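Local coordinates for putative mandelate racemase (Salmonella typhimurium, PDB 2O56), which is of unknown function but belongs to the enolase superfamily, binds magnesium and may act as a hydro-lyase, at residues K24-V30 with G42-Y48. Sequence-based numbering, arbitrary orientation.
Sequences KWRPVVV and GEVGLAY
Val44 O, at the point where the two backbones separate, takes three bonds: Leu46 N, closing the inverse gamma turn about Gly45, and two waters. One water, 2.7 Å from Val44 O, also donates to Arg26 O and so joins two acceptors that could not bond to each other; the second links Val28 N, by a long 3.3 Å bond, to Val44 O and Glu43 OE2. With CG anti to the backbone N (chi1 -178°) and the side chain extended, Glu43 brings OE2 to this water and to Gly327 N, while OE1 takes Ser330 N. Strands 28-34 and 39-44 pair directly. Val44 N meets Val28 O at 2.8 Å, almost straight at 174°, and Val30 and Gly42 exchange two bonds. Val28 and Val44 lie side by side, CG1 of the first 3.8 Å from CG2 of the second, which also touches Val30 CG2; helices 52-66 and 93-114 cover these valines. Beyond the waters the backbones rejoin: Arg26 N binds a lone pair of Ala47 O at 2.9 Å, and Ala47 CB sits over the six-membered ring of Trp25 in a CH-pi contact. Trp25 CZ3 then comes to the edge of the Tyr48 ring, which packs near magnesium ligand Glu273 and against Trp87 of a second subunit. Waters thus fill the lapse in pairing, and Ala47 and Trp25 hold the segment leaving this N-terminal-domain hairpin on its way to the metal site.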
ATOM      1  N   LYS A  24     -14.038 -11.444  42.153  1.00 70.28           N
ATOM      2  CA  LYS A  24     -13.508 -12.571  42.907  1.00 70.37           C
ATOM      3  C   LYS A  24     -12.125 -13.015  42.417  1.00 64.43           C
ATOM      4  O   LYS A  24     -11.560 -12.438  41.476  1.00 67.22           O
ATOM      5  CB  LYS A  24     -14.486 -13.745  42.849  1.00 74.81           C
ATOM      6  CG  LYS A  24     -14.605 -14.532  44.137  1.00 85.03           C
ATOM      7  CD  LYS A  24     -15.387 -13.774  45.195  1.00 91.75           C
ATOM      8  CE  LYS A  24     -14.719 -13.871  46.558  1.00 91.42           C
ATOM      9  NZ  LYS A  24     -13.540 -12.964  46.659  1.00 84.66           N
ATOM     10  N   TRP A  25     -11.588 -14.045  43.067  1.00 43.15           N
ATOM     11  CA  TRP A  25     -10.248 -14.521  42.800  1.00 35.71           C
ATOM     12  C   TRP A  25     -10.272 -16.022  42.616  1.00 41.90           C
ATOM     13  O   TRP A  25     -10.618 -16.761  43.539  1.00 40.38           O
ATOM     14  CB  TRP A  25      -9.316 -14.158  43.951  1.00 35.51           C
ATOM     15  CG  TRP A  25      -7.860 -14.413  43.644  1.00 42.53           C
ATOM     16  CD1 TRP A  25      -7.025 -15.284  44.283  1.00 41.35           C
ATOM     17  CD2 TRP A  25      -7.068 -13.774  42.628  1.00 40.39           C
ATOM     18  NE1 TRP A  25      -5.764 -15.237  43.726  1.00 44.85           N
ATOM     19  CE2 TRP A  25      -5.766 -14.319  42.709  1.00 42.83           C
ATOM     20  CE3 TRP A  25      -7.336 -12.795  41.659  1.00 35.22           C
ATOM     21  CZ2 TRP A  25      -4.738 -13.924  41.855  1.00 39.69           C
ATOM     22  CZ3 TRP A  25      -6.311 -12.398  40.819  1.00 35.40           C
ATOM     23  CH2 TRP A  25      -5.027 -12.959  40.921  1.00 34.85           C
ATOM     24  N   ARG A  26      -9.914 -16.482  41.423  1.00 34.40           N
ATOM     25  CA  ARG A  26      -9.973 -17.907  41.129  1.00 29.64           C
ATOM     26  C   ARG A  26      -8.759 -18.419  40.388  1.00 33.97           C
ATOM     27  O   ARG A  26      -8.857 -18.750  39.211  1.00 32.32           O
ATOM     28  CB  ARG A  26     -11.259 -18.250  40.367  1.00 38.19           C
ATOM     29  CG  ARG A  26     -12.421 -18.575  41.267  1.00 42.12           C
ATOM     30  CD  ARG A  26     -13.616 -19.050  40.474  1.00 38.31           C
ATOM     31  NE  ARG A  26     -13.711 -20.501  40.444  1.00 33.42           N
ATOM     32  CZ  ARG A  26     -14.550 -21.189  39.670  1.00 39.37           C
ATOM     33  NH1 ARG A  26     -15.367 -20.559  38.841  1.00 39.72           N
ATOM     34  NH2 ARG A  26     -14.573 -22.517  39.722  1.00 36.13           N
ATOM     35  N   PRO A  27      -7.610 -18.521  41.079  1.00 31.22           N
ATOM     36  CA  PRO A  27      -6.494 -19.213  40.474  1.00 26.02           C
ATOM     37  C   PRO A  27      -6.819 -20.670  40.200  1.00 30.47           C
ATOM     38  O   PRO A  27      -7.512 -21.315  40.979  1.00 32.32           O
ATOM     39  CB  PRO A  27      -5.387 -19.097  41.529  1.00 33.10           C
ATOM     40  CG  PRO A  27      -6.086 -18.813  42.793  1.00 42.02           C
ATOM     41  CD  PRO A  27      -7.276 -18.018  42.423  1.00 33.29           C
ATOM     42  N   VAL A  28      -6.330 -21.170  39.078  1.00 30.73           N
ATOM     43  CA  VAL A  28      -6.630 -22.532  38.643  1.00 24.36           C
ATOM     44  C   VAL A  28      -5.337 -23.188  38.178  1.00 30.15           C
ATOM     45  O   VAL A  28      -4.582 -22.618  37.396  1.00 26.42           O
ATOM     46  CB  VAL A  28      -7.676 -22.527  37.510  1.00 27.39           C
ATOM     47  CG1 VAL A  28      -7.715 -23.857  36.785  1.00 19.65           C
ATOM     48  CG2 VAL A  28      -9.048 -22.186  38.071  1.00 27.27           C
ATOM     49  N   VAL A  29      -5.087 -24.394  38.676  1.00 32.87           N
ATOM     50  CA  VAL A  29      -3.828 -25.070  38.465  1.00 26.13           C
ATOM     51  C   VAL A  29      -4.033 -26.392  37.726  1.00 25.42           C
ATOM     52  O   VAL A  29      -5.000 -27.122  37.976  1.00 33.06           O
ATOM     53  CB  VAL A  29      -3.072 -25.242  39.819  1.00 28.92           C
ATOM     54  CG1 VAL A  29      -2.007 -26.304  39.728  1.00 27.99           C
ATOM     55  CG2 VAL A  29      -2.482 -23.896  40.263  1.00 22.30           C
ATOM     56  N   VAL A  30      -3.145 -26.679  36.784  1.00 29.85           N
ATOM     57  CA  VAL A  30      -3.154 -27.967  36.090  1.00 29.18           C
ATOM     58  C   VAL A  30      -1.947 -28.714  36.627  1.00 33.72           C
ATOM     59  O   VAL A  30      -0.846 -28.173  36.629  1.00 32.76           O
ATOM     60  CB  VAL A  30      -2.979 -27.789  34.575  1.00 32.98           C
ATOM     61  CG1 VAL A  30      -2.949 -29.132  33.882  1.00 24.99           C
ATOM     62  CG2 VAL A  30      -4.096 -26.938  33.999  1.00 34.12           C
ATOM     63  N   GLY A  42       1.161 -26.168  36.380  1.00 29.01           N
ATOM     64  CA  GLY A  42       0.902 -25.017  35.521  1.00 25.81           C
ATOM     65  C   GLY A  42      -0.273 -24.225  36.051  1.00 29.60           C
ATOM     66  O   GLY A  42      -0.998 -24.680  36.930  1.00 33.24           O
ATOM     67  N   GLU A  43      -0.453 -23.022  35.528  1.00 25.87           N
ATOM     68  CA  GLU A  43      -1.530 -22.180  35.962  1.00 27.91           C
ATOM     69  C   GLU A  43      -2.348 -21.692  34.752  1.00 30.24           C
ATOM     70  O   GLU A  43      -1.788 -21.391  33.700  1.00 24.72           O
ATOM     71  CB  GLU A  43      -0.961 -21.010  36.763  1.00 30.08           C
ATOM     72  CG  GLU A  43      -2.014 -20.112  37.300  1.00 26.00           C
ATOM     73  CD  GLU A  43      -1.519 -19.221  38.375  1.00 32.85           C
ATOM     74  OE1 GLU A  43      -0.448 -19.526  38.930  1.00 34.23           O
ATOM     75  OE2 GLU A  43      -2.199 -18.207  38.657  1.00 37.20           O
ATOM     76  N   VAL A  44      -3.669 -21.666  34.904  1.00 24.17           N
ATOM     77  CA  VAL A  44      -4.582 -21.182  33.862  1.00 24.45           C
ATOM     78  C   VAL A  44      -4.896 -19.737  34.219  1.00 29.62           C
ATOM     79  O   VAL A  44      -5.538 -19.485  35.239  1.00 30.91           O
ATOM     80  CB  VAL A  44      -5.906 -21.987  33.857  1.00 27.01           C
ATOM     81  CG1 VAL A  44      -6.915 -21.404  32.859  1.00 25.35           C
ATOM     82  CG2 VAL A  44      -5.643 -23.476  33.580  1.00 24.24           C
ATOM     83  N   GLY A  45      -4.438 -18.793  33.398  1.00 22.41           N
ATOM     84  CA  GLY A  45      -4.446 -17.375  33.786  1.00 25.77           C
ATOM     85  C   GLY A  45      -5.751 -16.637  33.527  1.00 30.95           C
ATOM     86  O   GLY A  45      -5.806 -15.727  32.688  1.00 29.41           O
ATOM     87  N   LEU A  46      -6.794 -17.034  34.257  1.00 25.88           N
ATOM     88  CA  LEU A  46      -8.111 -16.415  34.173  1.00 25.95           C
ATOM     89  C   LEU A  46      -8.638 -16.101  35.584  1.00 31.24           C
ATOM     90  O   LEU A  46      -9.839 -16.186  35.841  1.00 29.63           O
ATOM     91  CB  LEU A  46      -9.087 -17.364  33.436  1.00 27.22           C
ATOM     92  CG  LEU A  46      -8.828 -17.668  31.949  1.00 29.71           C
ATOM     93  CD1 LEU A  46      -9.750 -18.775  31.436  1.00 24.11           C
ATOM     94  CD2 LEU A  46      -9.007 -16.390  31.097  1.00 29.08           C
ATOM     95  N   ALA A  47      -7.742 -15.748  36.502  1.00 33.04           N
ATOM     96  CA  ALA A  47      -8.107 -15.660  37.935  1.00 30.42           C
ATOM     97  C   ALA A  47      -9.070 -14.508  38.259  1.00 37.09           C
ATOM     98  O   ALA A  47      -9.765 -14.530  39.277  1.00 32.73           O
ATOM     99  CB  ALA A  47      -6.851 -15.594  38.806  1.00 31.22           C
ATOM    100  N   TYR A  48      -9.106 -13.508  37.377  1.00 31.74           N
ATOM    101  CA  TYR A  48      -9.969 -12.330  37.526  1.00 29.54           C
ATOM    102  C   TYR A  48     -10.779 -12.226  36.238  1.00 28.61           C
ATOM    103  O   TYR A  48     -10.601 -13.036  35.326  1.00 31.55           O
ATOM    104  CB  TYR A  48      -9.125 -11.061  37.716  1.00 34.84           C
ATOM    105  CG  TYR A  48      -8.060 -10.964  36.664  1.00 33.24           C
ATOM    106  CD1 TYR A  48      -8.271 -10.240  35.500  1.00 40.59           C
ATOM    107  CD2 TYR A  48      -6.864 -11.652  36.802  1.00 43.35           C
ATOM    108  CE1 TYR A  48      -7.312 -10.188  34.514  1.00 44.87           C
ATOM    109  CE2 TYR A  48      -5.908 -11.617  35.819  1.00 48.33           C
ATOM    110  CZ  TYR A  48      -6.137 -10.888  34.680  1.00 39.38           C
ATOM    111  OH  TYR A  48      -5.176 -10.849  33.708  1.00 47.74           O
TER
HETATM  112  O   HOH W   1      -8.022 -19.075  36.312  1.00 32.27           O
HETATM  113  O   HOH W   2      -4.781 -18.592  37.800  1.00 29.89           O